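Local coordinates for protein neurotoxin (Clostridium botulinum, PDB 1ZB7) that acts as a zinc endopeptidase that enters the host cell cytosol and cleaves the synaptobrevins VAMP1, VAMP2 and VAMP3, at residues P13-N16 against D17-I20; E84-K87 against F88-M92. All coordinates share one frame; numbering follows the deposited sequence.

Contact 1: residues P13-N16 against D17-I20; sequences PINN and DDII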
loop_
_atom_site.group_PDB
_atom_site.type_symbol
_atom_site.label_atom_id
_atom_site.label_comp_id
_atom_site.label_asym_id
_atom_site.label_seq_id
_atom_site.Cartn_x
_atom_site.Cartn_y
_atom_site.Cartn_z
ATOM N N PRO A 13 -2.033 48.087 4.177
ATOM C CA PRO A 13 -2.251 48.252 5.634
ATOM C C PRO A 13 -3.413 47.457 6.284
ATOM O O PRO A 13 -4.458 47.126 5.672
ATOM C CB PRO A 13 -2.437 49.756 5.821
ATOM C CG PRO A 13 -2.657 50.335 4.482
ATOM C CD PRO A 13 -2.249 49.352 3.434
ATOM N N ILE A 14 -3.156 47.143 7.547
ATOM C CA ILE A 14 -4.137 46.568 8.438
ATOM C C ILE A 14 -5.406 47.406 8.302
ATOM O O ILE A 14 -5.344 48.618 8.438
ATOM C CB ILE A 14 -3.591 46.623 9.899
ATOM C CG1 ILE A 14 -2.339 45.747 10.106
ATOM C CG2 ILE A 14 -4.597 46.225 10.854
ATOM C CD1 ILE A 14 -2.682 44.221 10.084
ATOM N N ASN A 15 -6.561 46.780 8.061
ATOM C CA ASN A 15 -7.784 47.556 8.074
ATOM C C ASN A 15 -8.863 47.010 9.054
ATOM O O ASN A 15 -9.909 47.597 9.136
ATOM C CB ASN A 15 -8.367 47.691 6.631
ATOM C CG ASN A 15 -8.501 46.345 5.935
ATOM O OD1 ASN A 15 -9.025 45.375 6.506
ATOM N ND2 ASN A 15 -8.086 46.285 4.713
ATOM N N ASN A 16 -8.556 45.880 9.744
ATOM C CA ASN A 16 -9.375 45.248 10.775
ATOM C C ASN A 16 -10.535 44.513 10.220
ATOM O O ASN A 16 -11.360 44.081 10.957
ATOM C CB ASN A 16 -9.858 46.263 11.802
ATOM C CG ASN A 16 -8.732 46.917 12.548
ATOM O OD1 ASN A 16 -7.802 46.255 12.979
ATOM N ND2 ASN A 16 -8.774 48.196 12.649
ATOM N N ASP A 17 -10.621 44.406 8.901
ATOM C CA ASP A 17 -11.695 43.740 8.211
ATOM C C ASP A 17 -11.090 42.518 7.490
ATOM O O ASP A 17 -11.204 41.358 7.960
ATOM C CB ASP A 17 -12.353 44.708 7.213
ATOM C CG ASP A 17 -13.443 44.012 6.327
ATOM O OD1 ASP A 17 -13.803 42.829 6.511
ATOM O OD2 ASP A 17 -13.891 44.627 5.376
ATOM N N ASP A 18 -10.432 42.754 6.348
ATOM C CA ASP A 18 -9.898 41.631 5.587
ATOM C C ASP A 18 -8.368 41.588 5.640
ATOM O O ASP A 18 -7.757 40.662 5.158
ATOM C CB ASP A 18 -10.481 41.603 4.168
ATOM C CG ASP A 18 -10.156 42.868 3.372
ATOM O OD1 ASP A 18 -9.443 43.797 3.843
ATOM O OD2 ASP A 18 -10.570 42.920 2.223
ATOM N N ILE A 19 -7.783 42.569 6.304
ATOM C CA ILE A 19 -6.362 42.553 6.638
ATOM C C ILE A 19 -6.260 42.836 8.132
ATOM O O ILE A 19 -6.628 43.930 8.592
ATOM C CB ILE A 19 -5.509 43.549 5.799
ATOM C CG1 ILE A 19 -5.696 43.262 4.315
ATOM C CG2 ILE A 19 -4.053 43.386 6.177
ATOM C CD1 ILE A 19 -5.074 44.240 3.333
ATOM N N ILE A 20 -5.858 41.820 8.881
ATOM C CA ILE A 20 -5.916 41.849 10.320
ATOM C C ILE A 20 -4.683 41.211 10.966
ATOM O O ILE A 20 -3.847 40.524 10.287
ATOM C CB ILE A 20 -7.249 41.071 10.869
ATOM C CG1 ILE A 20 -7.122 39.555 10.600
ATOM C CG2 ILE A 20 -8.543 41.563 10.258
ATOM C CD1 ILE A 20 -8.215 38.659 11.405
#
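Asn15 reaches forward over the turn and gathers the backbone N-H groups of Asp17, Asp18 and Ile19 onto its side-chain amide. From CB the amide swings into the position between the backbone N and the carbonyl carbon (chi1 52°), which folds it back over the chain that follows. Asn15 CG comes 3.4 Å from Asp18 OD1. At the tip, Asn15 OD1 lies 3.0 Å from Asp17 N, closing an Asx turn, and the same atom takes Asp18 N, both donors lying in the carbonyl plane of Asn15. Ile19 N is its third donor at 3.1 Å from Asn15 OD1, but comes from above that plane, 36° out of it. The other branch, Asn15 ND2, gives a hydrogen to Asp18 OD1 at 3.0 Å, so both ends of the amide are engaged and its rotation is fixed.

The return grip is on the backbone: Ile19 O accepts from Asn15 N (2.9 Å) and Asn16 N (3.0 Å), which arrive from opposite faces of its plane. Asn16 turns the corner with a positive phi of 76°. Beside this polar knot Ile14 CD1 lies 3.7 Å from Ile20 C, and Ile20 CG2 sits 3.6 Å from Asn16 C.

The turn leads straight into strand 19-23. Asp18 and Ile20 make backbone hydrogen bonds to Arg38 and Ala36 of strand 34-38, while Asp17 OD1 and Asp18 OD2 form salt bridges to Arg38 and Lys6. On the other flank Asn16 bonds through its backbone oxygen to Lys140 of strand 137-142 and through OD1 to Ile143 N.

Contact 2: residues E84-K87 against F88-M92; sequences EKDK and FLKTM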
loop_
_atom_site.group_PDB
_atom_site.type_symbol
_atom_site.label_atom_id
_atom_site.label_comp_id
_atom_site.label_asym_id
_atom_site.label_seq_id
_atom_site.Cartn_x
_atom_site.Cartn_y
_atom_site.Cartn_z
ATOM N N GLU A 84 9.271 38.101 0.245
ATOM C CA GLU A 84 8.931 36.699 0.068
ATOM C C GLU A 84 7.498 36.364 0.608
ATOM O O GLU A 84 6.850 35.491 0.090
ATOM C CB GLU A 84 9.908 35.875 0.852
ATOM C CG GLU A 84 11.420 35.905 0.511
ATOM C CD GLU A 84 12.043 34.837 1.466
ATOM O OE1 GLU A 84 12.701 35.289 2.417
ATOM O OE2 GLU A 84 11.658 33.560 1.353
ATOM N N LYS A 85 7.080 37.012 1.688
ATOM C CA LYS A 85 5.713 36.964 2.159
ATOM C C LYS A 85 4.704 37.360 1.113
ATOM O O LYS A 85 3.660 36.676 0.967
ATOM C CB LYS A 85 5.522 37.811 3.430
ATOM C CG LYS A 85 6.282 37.142 4.633
ATOM C CD LYS A 85 6.205 37.931 5.905
ATOM C CE LYS A 85 7.166 37.337 6.902
ATOM N NZ LYS A 85 6.849 37.702 8.288
ATOM N N ASP A 86 5.017 38.461 0.439
ATOM C CA ASP A 86 4.256 38.967 -0.661
ATOM C C ASP A 86 4.171 37.990 -1.818
ATOM O O ASP A 86 3.106 37.765 -2.365
ATOM C CB ASP A 86 4.829 40.359 -1.122
ATOM C CG ASP A 86 3.957 41.047 -2.176
ATOM O OD1 ASP A 86 2.764 41.323 -1.939
ATOM O OD2 ASP A 86 4.448 41.275 -3.255
ATOM N N LYS A 87 5.278 37.368 -2.139
ATOM C CA LYS A 87 5.310 36.307 -3.172
ATOM C C LYS A 87 4.481 35.049 -2.831
ATOM O O LYS A 87 3.744 34.479 -3.731
ATOM C CB LYS A 87 6.760 35.924 -3.508
ATOM C CG LYS A 87 6.863 34.941 -4.670
ATOM C CD LYS A 87 8.292 34.697 -5.233
ATOM C CE LYS A 87 8.196 33.644 -6.392
ATOM N NZ LYS A 87 9.317 33.542 -7.301
ATOM N N PHE A 88 4.610 34.604 -1.566
ATOM C CA PHE A 88 3.760 33.518 -1.027
ATOM C C PHE A 88 2.231 33.828 -1.128
ATOM O O PHE A 88 1.466 33.024 -1.637
ATOM C CB PHE A 88 4.122 33.281 0.413
ATOM C CG PHE A 88 3.328 32.181 1.084
ATOM C CD1 PHE A 88 3.813 30.860 1.131
ATOM C CD2 PHE A 88 2.172 32.459 1.747
ATOM C CE1 PHE A 88 3.102 29.918 1.864
ATOM C CE2 PHE A 88 1.467 31.491 2.418
ATOM C CZ PHE A 88 1.926 30.210 2.420
ATOM N N LEU A 89 1.837 35.010 -0.647
ATOM C CA LEU A 89 0.492 35.534 -0.739
ATOM C C LEU A 89 -0.117 35.590 -2.177
ATOM O O LEU A 89 -1.237 35.072 -2.422
ATOM C CB LEU A 89 0.484 36.886 -0.119
ATOM C CG LEU A 89 -0.794 37.742 0.007
ATOM C CD1 LEU A 89 -1.932 36.950 0.664
ATOM C CD2 LEU A 89 -0.422 38.978 0.831
ATOM N N LYS A 90 0.639 36.170 -3.088
ATOM C CA LYS A 90 0.313 36.230 -4.483
ATOM C C LYS A 90 0.235 34.865 -5.136
ATOM O O LYS A 90 -0.664 34.600 -5.958
ATOM C CB LYS A 90 1.259 37.235 -5.212
ATOM C CG LYS A 90 0.765 38.703 -4.984
ATOM C CD LYS A 90 1.813 39.708 -5.113
ATOM C CE LYS A 90 1.249 41.166 -4.900
ATOM N NZ LYS A 90 2.404 42.168 -4.784
ATOM N N THR A 91 1.152 33.990 -4.770
ATOM C CA THR A 91 1.126 32.622 -5.296
ATOM C C THR A 91 -0.134 31.880 -4.772
ATOM O O THR A 91 -0.792 31.217 -5.518
ATOM C CB THR A 91 2.397 31.822 -4.895
ATOM O OG1 THR A 91 3.562 32.499 -5.362
ATOM C CG2 THR A 91 2.371 30.441 -5.432
ATOM N N MET A 92 -0.444 31.999 -3.496
ATOM C CA MET A 92 -1.657 31.381 -2.927
ATOM C C MET A 92 -2.923 31.866 -3.655
ATOM O O MET A 92 -3.823 31.075 -3.966
ATOM C CB MET A 92 -1.787 31.620 -1.410
ATOM C CG MET A 92 -0.818 30.894 -0.500
ATOM S SD MET A 92 -0.484 29.138 -0.976
ATOM C CE MET A 92 -2.144 28.471 -0.768
#
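Successive turns near the start of helix 82-99 meet here, in a local contact of the i to i+4 kind: an Asp-Lys salt bridge on one flank and a threonine hydroxyl folded back on the backbone on another. The framework is ordinary alpha-helix, with Phe88 N bonded to Glu84 O, Leu89 N to Lys85 O and Lys90 N to Asp86 O.

With chi1 at -173° the Asp86 carboxylate swings away from its own N, which brings it within reach of Lys90 on the next turn, although CB itself points away. Lys90 runs extended beyond CG and crosses it obliquely, its CD passing 3.6 Å from Asp86 O. Lys90 NZ ends 2.7 Å from Asp86 OD2, on that oxygen's syn lone pair. A second, weak bond joins Lys90 NZ to Asp86 OD1 at 3.0 Å, so the nitrogen spans both oxygens.

One residue further on, Thr91 OG1 gives its proton to Lys87 O at 2.6 Å, while Thr91 N reaches the same Lys87 O at 2.8 Å from the opposite face of the carbonyl plane. One backbone oxygen thus holds two donors of a single residue. Lys87 CG passes 4.2 Å from Thr91 OG1, and the extended chain beyond it ends with NZ hydrogen-bonded to Glu383 O.

The salt bridge faces the N-terminal loop, where Tyr10 N bonds to Asp86 OD1 and Asn9 OD1 accepts from Lys90 NZ. On the buried side Phe88, Leu89 and Met92 pack on Ile45 of strand 43-46, so the helix lies against the sheet, and Phe88 also touches Pro47, Tyr78 and Pro197.

From the N terminus, the chain passes through a loop containing Asn9 and Tyr10 and then closes contact 1 as a tight turn at the entrance to strand 19-23. It continues through strands 34-38 and 43-46, neighbours in the same mixed sheet, and later enters helix 82-99, where contact 2 joins adjacent turns. The two are in series and neither nest nor cross. Their centres lie about 17 Å apart and their nearest atoms about 7 Å, without touching. What relates them is the loop just ahead of contact 1, which bonds to the polar flank of 84-92, and the sheet, whose strand 43-46 takes the helix's apolar face.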